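Local coordinates for protein glucosamine--fructose-6-phosphate aminotransferase [isomerizing] (Francisella tularensis subsp. tularensis, PDB 3TBF) that probably makes glucosamine 6-phosphate from fructose 6-phosphate and glutamine-derived ammonia, the present chain being its C-terminal domain of two SIS units, at residues I57-C62 with L104-S109; T64-G69 with V86-E91; G131-C136 with S147-M152. All coordinates share one frame; numbering follows the deposited sequence.

Contact 1 (I57-C62 with L104-S109)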
loop_
_atom_site.group_PDB
_atom_site.type_symbol
_atom_site.label_atom_id
_atom_site.label_comp_id
_atom_site.label_asym_id
_atom_site.label_seq_id
_atom_site.Cartn_x
_atom_site.Cartn_y
_atom_site.Cartn_z
ATOM N N ILE A 57 17.627 2.034 4.987
ATOM C CA ILE A 57 17.551 1.344 3.724
ATOM C C ILE A 57 16.284 1.738 3.009
ATOM O O ILE A 57 15.215 1.578 3.559
ATOM C CB ILE A 57 17.538 -0.152 3.937
ATOM C CG1 ILE A 57 18.871 -0.598 4.462
ATOM C CG2 ILE A 57 17.233 -0.856 2.646
ATOM C CD1 ILE A 57 18.801 -1.941 4.982
ATOM N N CYS A 58 16.447 2.181 1.753
ATOM C CA CYS A 58 15.372 2.709 0.917
ATOM C C CYS A 58 15.175 1.784 -0.261
ATOM O O CYS A 58 15.987 1.771 -1.192
ATOM C CB CYS A 58 15.759 4.117 0.394
ATOM S SG CYS A 58 14.433 5.349 0.356
ATOM N N ILE A 59 14.110 0.995 -0.250
ATOM C CA ILE A 59 13.902 -0.006 -1.321
ATOM C C ILE A 59 12.923 0.613 -2.319
ATOM O O ILE A 59 11.847 1.073 -1.936
ATOM C CB ILE A 59 13.362 -1.300 -0.814
ATOM C CG1 ILE A 59 14.334 -1.966 0.160
ATOM C CG2 ILE A 59 13.145 -2.298 -1.952
ATOM C CD1 ILE A 59 13.784 -3.283 0.773
ATOM N N VAL A 60 13.333 0.646 -3.584
ATOM C CA VAL A 60 12.538 1.137 -4.680
ATOM C C VAL A 60 12.347 0.068 -5.746
ATOM O O VAL A 60 13.307 -0.555 -6.192
ATOM C CB VAL A 60 13.219 2.357 -5.327
ATOM C CG1 VAL A 60 12.427 2.860 -6.557
ATOM C CG2 VAL A 60 13.361 3.459 -4.274
ATOM N N ALA A 61 11.112 -0.144 -6.174
ATOM C CA ALA A 61 10.827 -1.183 -7.159
ATOM C C ALA A 61 9.400 -1.066 -7.711
ATOM O O ALA A 61 8.604 -0.206 -7.268
ATOM C CB ALA A 61 11.028 -2.569 -6.536
ATOM N N CYS A 62 9.060 -1.912 -8.677
ATOM C CA CYS A 62 7.707 -1.964 -9.109
ATOM C C CYS A 62 7.191 -3.400 -9.273
ATOM O O CYS A 62 7.979 -4.347 -9.373
ATOM C CB CYS A 62 7.526 -1.086 -10.336
ATOM S SG CYS A 62 8.041 -1.874 -11.745
ATOM N N LEU A 104 20.744 3.982 2.191
ATOM C CA LEU A 104 21.192 3.148 1.086
ATOM C C LEU A 104 20.027 2.982 0.147
ATOM O O LEU A 104 18.929 2.662 0.582
ATOM C CB LEU A 104 21.631 1.776 1.609
ATOM C CG LEU A 104 22.112 0.762 0.592
ATOM C CD1 LEU A 104 23.444 1.259 0.006
ATOM C CD2 LEU A 104 22.196 -0.630 1.208
ATOM N N PHE A 105 20.253 3.266 -1.120
ATOM C CA PHE A 105 19.261 3.106 -2.160
ATOM C C PHE A 105 19.361 1.674 -2.709
ATOM O O PHE A 105 20.376 1.261 -3.234
ATOM C CB PHE A 105 19.491 4.146 -3.272
ATOM C CG PHE A 105 18.458 4.113 -4.351
ATOM C CD1 PHE A 105 18.538 3.186 -5.388
ATOM C CD2 PHE A 105 17.384 4.962 -4.326
ATOM C CE1 PHE A 105 17.555 3.138 -6.390
ATOM C CE2 PHE A 105 16.419 4.936 -5.345
ATOM C CZ PHE A 105 16.501 3.999 -6.354
ATOM N N VAL A 106 18.318 0.887 -2.509
ATOM C CA VAL A 106 18.271 -0.487 -2.957
ATOM C C VAL A 106 17.179 -0.580 -4.000
ATOM O O VAL A 106 16.023 -0.225 -3.729
ATOM C CB VAL A 106 17.915 -1.409 -1.837
ATOM C CG1 VAL A 106 17.699 -2.874 -2.365
ATOM C CG2 VAL A 106 18.971 -1.358 -0.782
ATOM N N SER A 107 17.541 -0.996 -5.212
ATOM C CA SER A 107 16.549 -1.291 -6.221
ATOM C C SER A 107 16.427 -2.811 -6.464
ATOM O O SER A 107 17.330 -3.605 -6.192
ATOM C CB SER A 107 16.886 -0.564 -7.500
ATOM O OG SER A 107 18.118 -0.960 -8.005
ATOM N N ILE A 108 15.240 -3.237 -6.844
ATOM C CA ILE A 108 15.031 -4.632 -7.116
ATOM C C ILE A 108 14.463 -4.737 -8.511
ATOM O O ILE A 108 13.487 -4.081 -8.811
ATOM C CB ILE A 108 14.035 -5.238 -6.138
ATOM C CG1 ILE A 108 14.462 -4.975 -4.673
ATOM C CG2 ILE A 108 13.934 -6.745 -6.383
ATOM C CD1 ILE A 108 13.436 -5.397 -3.644
ATOM N N SER A 109 15.085 -5.550 -9.357
ATOM C CA SER A 109 14.610 -5.715 -10.716
ATOM C C SER A 109 15.089 -7.002 -11.349
ATOM O O SER A 109 16.272 -7.321 -11.302
ATOM C CB SER A 109 15.112 -4.600 -11.569
ATOM O OG SER A 109 14.564 -4.706 -12.854
#

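Contact 2 (T64-G69 with V86-E91)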
loop_
_atom_site.group_PDB
_atom_site.type_symbol
_atom_site.label_atom_id
_atom_site.label_comp_id
_atom_site.label_asym_id
_atom_site.label_seq_id
_atom_site.Cartn_x
_atom_site.Cartn_y
_atom_site.Cartn_z
ATOM N N THR A 64 5.943 -7.015 -8.872
ATOM C CA THR A 64 6.336 -8.141 -8.079
ATOM C C THR A 64 7.587 -7.871 -7.255
ATOM O O THR A 64 7.696 -8.363 -6.114
ATOM C CB THR A 64 6.581 -9.325 -9.029
ATOM O OG1 THR A 64 5.313 -9.895 -9.337
ATOM C CG2 THR A 64 7.414 -10.370 -8.412
ATOM N N SER A 65 8.532 -7.132 -7.830
ATOM C CA SER A 65 9.740 -6.762 -7.119
ATOM C C SER A 65 9.430 -5.823 -5.926
ATOM O O SER A 65 10.067 -5.870 -4.873
ATOM C CB SER A 65 10.731 -6.127 -8.107
ATOM O OG SER A 65 11.109 -7.092 -9.145
ATOM N N TYR A 66 8.396 -5.011 -6.054
ATOM C CA TYR A 66 7.996 -4.200 -4.944
ATOM C C TYR A 66 7.379 -5.069 -3.852
ATOM O O TYR A 66 7.684 -4.883 -2.674
ATOM C CB TYR A 66 7.067 -3.084 -5.412
ATOM C CG TYR A 66 6.326 -2.339 -4.358
ATOM C CD1 TYR A 66 6.936 -1.321 -3.663
ATOM C CD2 TYR A 66 5.006 -2.635 -4.093
ATOM C CE1 TYR A 66 6.254 -0.612 -2.705
ATOM C CE2 TYR A 66 4.292 -1.951 -3.142
ATOM C CZ TYR A 66 4.914 -0.938 -2.456
ATOM O OH TYR A 66 4.198 -0.271 -1.496
ATOM N N ASN A 67 6.571 -6.048 -4.230
ATOM C CA ASN A 67 6.071 -6.993 -3.247
ATOM C C ASN A 67 7.195 -7.732 -2.511
ATOM O O ASN A 67 7.113 -7.942 -1.307
ATOM C CB ASN A 67 5.122 -7.957 -3.913
ATOM C CG ASN A 67 3.910 -7.258 -4.483
ATOM O OD1 ASN A 67 3.579 -6.178 -4.061
ATOM N ND2 ASN A 67 3.293 -7.846 -5.505
ATOM N N ALA A 68 8.293 -8.038 -3.200
ATOM C CA ALA A 68 9.398 -8.681 -2.498
ATOM C C ALA A 68 9.996 -7.727 -1.476
ATOM O O ALA A 68 10.277 -8.108 -0.343
ATOM C CB ALA A 68 10.500 -9.205 -3.508
ATOM N N GLY A 69 10.182 -6.476 -1.877
ATOM C CA GLY A 69 10.728 -5.469 -0.993
ATOM C C GLY A 69 9.916 -5.245 0.256
ATOM O O GLY A 69 10.449 -5.124 1.350
ATOM N N VAL A 86 9.820 1.257 1.880
ATOM C CA VAL A 86 9.681 0.643 0.621
ATOM C C VAL A 86 8.754 1.455 -0.214
ATOM O O VAL A 86 7.645 1.683 0.209
ATOM C CB VAL A 86 9.138 -0.787 0.706
ATOM C CG1 VAL A 86 9.116 -1.352 -0.698
ATOM C CG2 VAL A 86 10.044 -1.673 1.557
ATOM N N GLU A 87 9.179 1.826 -1.425
ATOM C CA GLU A 87 8.348 2.679 -2.238
ATOM C C GLU A 87 8.226 2.274 -3.698
ATOM O O GLU A 87 9.183 1.824 -4.319
ATOM C CB GLU A 87 8.816 4.127 -2.117
ATOM C CG GLU A 87 7.606 5.152 -2.351
ATOM C CD GLU A 87 7.944 6.606 -1.978
ATOM O OE1 GLU A 87 8.651 6.807 -0.945
ATOM O OE2 GLU A 87 7.472 7.517 -2.710
ATOM N N ILE A 88 7.042 2.450 -4.247
ATOM C CA ILE A 88 6.829 2.257 -5.654
ATOM C C ILE A 88 7.600 3.254 -6.536
ATOM O O ILE A 88 7.542 4.497 -6.368
ATOM C CB ILE A 88 5.337 2.323 -5.999
ATOM C CG1 ILE A 88 4.635 1.105 -5.425
ATOM C CG2 ILE A 88 5.124 2.191 -7.519
ATOM C CD1 ILE A 88 3.317 1.434 -4.811
ATOM N N ALA A 89 8.310 2.692 -7.500
ATOM C CA ALA A 89 9.193 3.482 -8.335
ATOM C C ALA A 89 8.475 4.594 -9.132
ATOM O O ALA A 89 9.023 5.646 -9.317
ATOM C CB ALA A 89 9.901 2.568 -9.281
ATOM N N SER A 90 7.292 4.347 -9.661
ATOM C CA SER A 90 6.644 5.370 -10.446
ATOM C C SER A 90 6.145 6.515 -9.615
ATOM O O SER A 90 5.830 7.571 -10.176
ATOM C CB SER A 90 5.483 4.794 -11.209
ATOM O OG SER A 90 4.426 4.454 -10.333
ATOM N N GLU A 91 6.112 6.354 -8.291
ATOM C CA GLU A 91 5.751 7.474 -7.406
ATOM C C GLU A 91 6.967 8.204 -6.875
ATOM O O GLU A 91 6.974 9.457 -6.919
ATOM C CB GLU A 91 4.890 7.000 -6.260
ATOM C CG GLU A 91 3.512 6.621 -6.752
ATOM C CD GLU A 91 2.646 7.867 -7.050
ATOM O OE1 GLU A 91 2.749 8.805 -6.240
ATOM O OE2 GLU A 91 1.895 7.930 -8.058
#

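Contact 3 (G131-C136 with S147-M152)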
loop_
_atom_site.group_PDB
_atom_site.type_symbol
_atom_site.label_atom_id
_atom_site.label_comp_id
_atom_site.label_asym_id
_atom_site.label_seq_id
_atom_site.Cartn_x
_atom_site.Cartn_y
_atom_site.Cartn_z
ATOM N N GLY A 131 24.982 5.446 -1.061
ATOM C CA GLY A 131 25.269 4.599 -2.220
ATOM C C GLY A 131 24.067 3.806 -2.698
ATOM O O GLY A 131 22.958 4.006 -2.212
ATOM N N SER A 132 24.290 2.915 -3.653
ATOM C CA SER A 132 23.213 2.119 -4.242
ATOM C C SER A 132 23.577 0.637 -4.375
ATOM O O SER A 132 24.749 0.263 -4.537
ATOM C CB SER A 132 22.836 2.665 -5.617
ATOM O OG SER A 132 23.990 2.790 -6.430
HETATM N N MSE A 133 22.548 -0.201 -4.312
HETATM C CA MSE A 133 22.701 -1.627 -4.492
HETATM C C MSE A 133 21.558 -2.111 -5.328
HETATM O O MSE A 133 20.447 -1.741 -5.094
HETATM C CB MSE A 133 22.682 -2.361 -3.162
HETATM C CG MSE A 133 22.710 -3.888 -3.337
HETATM SE SE MSE A 133 22.846 -4.831 -1.653
HETATM C CE MSE A 133 20.917 -4.812 -1.106
ATOM N N CYS A 134 21.835 -2.966 -6.281
ATOM C CA CYS A 134 20.807 -3.567 -7.083
ATOM C C CYS A 134 20.641 -5.023 -6.752
ATOM O O CYS A 134 21.614 -5.757 -6.699
ATOM C CB CYS A 134 21.171 -3.501 -8.566
ATOM S SG CYS A 134 19.755 -4.178 -9.503
ATOM N N ILE A 135 19.409 -5.458 -6.554
ATOM C CA ILE A 135 19.113 -6.895 -6.539
ATOM C C ILE A 135 18.571 -7.257 -7.910
ATOM O O ILE A 135 17.415 -6.966 -8.216
ATOM C CB ILE A 135 18.079 -7.250 -5.509
ATOM C CG1 ILE A 135 18.535 -6.726 -4.167
ATOM C CG2 ILE A 135 17.756 -8.749 -5.494
ATOM C CD1 ILE A 135 18.535 -7.664 -3.196
ATOM N N CYS A 136 19.416 -7.859 -8.755
ATOM C CA CYS A 136 19.036 -8.006 -10.186
ATOM C C CYS A 136 19.352 -9.395 -10.670
ATOM O O CYS A 136 20.134 -10.079 -10.057
ATOM C CB CYS A 136 19.684 -6.910 -11.071
ATOM S SG CYS A 136 19.389 -7.036 -12.961
ATOM N N SER A 147 24.672 0.893 -10.487
ATOM C CA SER A 147 24.662 0.808 -9.037
ATOM C C SER A 147 26.081 0.617 -8.495
ATOM O O SER A 147 26.956 0.154 -9.197
ATOM C CB SER A 147 23.766 -0.353 -8.573
ATOM O OG SER A 147 22.444 -0.148 -9.026
ATOM N N ASP A 148 26.303 0.950 -7.229
ATOM C CA ASP A 148 27.595 0.686 -6.619
ATOM C C ASP A 148 27.847 -0.791 -6.438
ATOM O O ASP A 148 28.962 -1.243 -6.584
ATOM C CB ASP A 148 27.692 1.337 -5.255
ATOM C CG ASP A 148 27.603 2.831 -5.327
ATOM O OD1 ASP A 148 27.990 3.388 -6.376
ATOM O OD2 ASP A 148 27.175 3.431 -4.337
ATOM N N ILE A 149 26.818 -1.543 -6.080
ATOM C CA ILE A 149 26.966 -2.964 -5.870
ATOM C C ILE A 149 25.732 -3.716 -6.349
ATOM O O ILE A 149 24.622 -3.199 -6.340
ATOM C CB ILE A 149 27.303 -3.259 -4.396
ATOM C CG1 ILE A 149 26.248 -2.740 -3.429
ATOM C CG2 ILE A 149 28.593 -2.562 -3.984
ATOM C CD1 ILE A 149 26.594 -3.148 -1.987
ATOM N N ALA A 150 25.931 -4.943 -6.760
ATOM C CA ALA A 150 24.880 -5.745 -7.313
ATOM C C ALA A 150 24.910 -7.112 -6.635
ATOM O O ALA A 150 25.905 -7.782 -6.650
ATOM C CB ALA A 150 25.093 -5.905 -8.784
ATOM N N PHE A 151 23.820 -7.486 -6.006
ATOM C CA PHE A 151 23.592 -8.836 -5.588
ATOM C C PHE A 151 22.753 -9.525 -6.677
ATOM O O PHE A 151 21.610 -9.133 -6.919
ATOM C CB PHE A 151 22.853 -8.870 -4.273
ATOM C CG PHE A 151 22.646 -10.237 -3.773
ATOM C CD1 PHE A 151 22.101 -11.229 -4.601
ATOM C CD2 PHE A 151 23.025 -10.590 -2.509
ATOM C CE1 PHE A 151 21.916 -12.536 -4.166
ATOM C CE2 PHE A 151 22.866 -11.920 -2.076
ATOM C CZ PHE A 151 22.292 -12.878 -2.916
HETATM N N MSE A 152 23.321 -10.565 -7.309
HETATM C CA MSE A 152 22.672 -11.215 -8.413
HETATM C C MSE A 152 21.850 -12.405 -7.900
HETATM O O MSE A 152 22.338 -13.229 -7.172
HETATM C CB MSE A 152 23.727 -11.747 -9.399
HETATM C CG MSE A 152 24.733 -10.714 -9.899
HETATM SE SE MSE A 152 23.838 -9.145 -10.698
HETATM C CE MSE A 152 23.014 -10.150 -12.203
HETATM O O HOH W 1 20.358 0.449 -7.046
#

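Contact 1 (I57-C62 with L104-S109)
The Phe105 ring meets Val60 obliquely: Val60 CG2 lies 3.6 Å from Phe105 CE2, with CZ nearly as close. Phe105 CG stands anti to its backbone N (chi1 -176°), on the side of Val60. Elsewhere round the ring, Tyr129 packs edge-to-face with it, and Leu121 and Ser124 of helix 115-124 touch it. The other side of the sheet is aliphatic. Ile59 and Val106 stand side by side there, pointing the same way, while Ile59 CG2 touches Ile108 CD1 at 3.5 Å and Ile57 CG2 meets Val106 CG2 at 3.9 Å. Phe177 and Leu174 of helix 165-184 cover this layer. Between the two layers the backbones zip together. Cys58 N donates to Leu104 O, Val106 N to Cys58 O and Val60 N to Val106 O, each at 2.8 Å. The zip slackens at its C-terminal end, where Ile108 N reaches Val60 O in a weak bond of 3.4 Å. Parallel, buried and covered by helices on both faces, strands 57-61 and 104-109 are neighbours in the five-stranded parallel sheet, order 2-1-3-4-5, of an alpha-beta-alpha SIS domain.

Contact 2 (T64-G69 with V86-E91)
In the beta-alpha-beta unit made of strand 56-61, helix 63-80 and strand 84-88, Tyr66 of the helix packs against Val86 and Ile88 of the returning strand. Ile88 CG1 sits over the centre of the tyrosine ring, 3.5 Å from its centroid and only 10° off the normal, a CH-pi contact. Ile88 CD1 carries on to the phenol end, 3.7 Å from Tyr66 CZ. Val86 comes in obliquely instead, its CG1 3.6 Å from Tyr66 CE1; that same CE1 also lies 3.5 Å from Ile88 N, which brings the ring down onto the strand backbone. Tyr66 CG stands anti to its own N (chi1 167°), which sends it off the helix on the strand side. As expected for this crossover, the helix segment runs nearly antiparallel to strand 86-88, at 165°, their axes 8.5 Å apart. One turn on, Gly69 brings its backbone to Val86, whose CG2 touches Gly69 O at 3.5 Å. Ile88 is the N-cap residue of the short helix 89-92, where Glu91 N bonds to Ile88 O. Just beyond, Ser90 OG bonds to Glu264 and Glu91 OE1 to Tyr74 OH, both of the second subunit, while Glu87 points away from the helix and forms a salt bridge with Arg95.

Contact 3 (G131-C136 with S147-M152)
Met133 and Ile149, the first bridged pair between the edge strand 149-152 of the SIS-domain sheet and its parallel neighbour 131-136, carry the tight side of this contact. Met133 CB lies 3.6 Å from Ile149 CG1, and Ile149 CD1 reaches toward the selenium of Met133, a selenomethionine in this model. Phe151 and Ile135 continue the same face, where helix 165-184 covers them through Ala173, Ile176 and Leu174. Strands 131-136 and 149-152 belong to a beta-alpha-beta unit whose connecting helix, 142-146, packs on the other face against Cys134, Cys136, Ala150 and Met152. Regular parallel pairing joins the backbones: Cys134 N donates to Ile149 O at 2.8 Å, Phe151 N to Cys134 O, and Cys136 N to Phe151 O. Looser, more open packing begins at Asp148, which is exposed. Here side chains take over part of the pairing. Ser132 N donates to Asp148 OD2 at 3.0 Å from above the carboxylate plane, 55° out of it, and Asp148 N donates back to Ser132 OG at 3.1 Å. That oxygen lies between the backbone N and carbonyl carbon of its own residue (chi1 52°), on the side where Asp148 N can reach it. Ser147 OG, bonded to Leu143 O of helix 142-146, also accepts a 2.9 Å hydrogen bond from a water that donates weakly to Met133 O.

From the N terminus, the chain runs up strand 56-61, through helix 63-80 and back into strand 84-88, so contact 2 closes the first, short loop. Helix 89-92 and the following chain then lead to strand 103-109, which settles on the opposite edge of strand 56-61 from 84-88; contact 1 closes there, with contact 2 nested inside its loop. Contact 3 follows in series, bringing strand 149-152 alongside 129-136 after helix 142-146. Backbone bonds knit the three together: Ile59 and Ala61 pair with Glu87 and Ala89, and Phe105 and Ser107 with Met133 and Ile135. Contacts 2 and 3 themselves do not touch: their nearest atoms are about 6 Å apart.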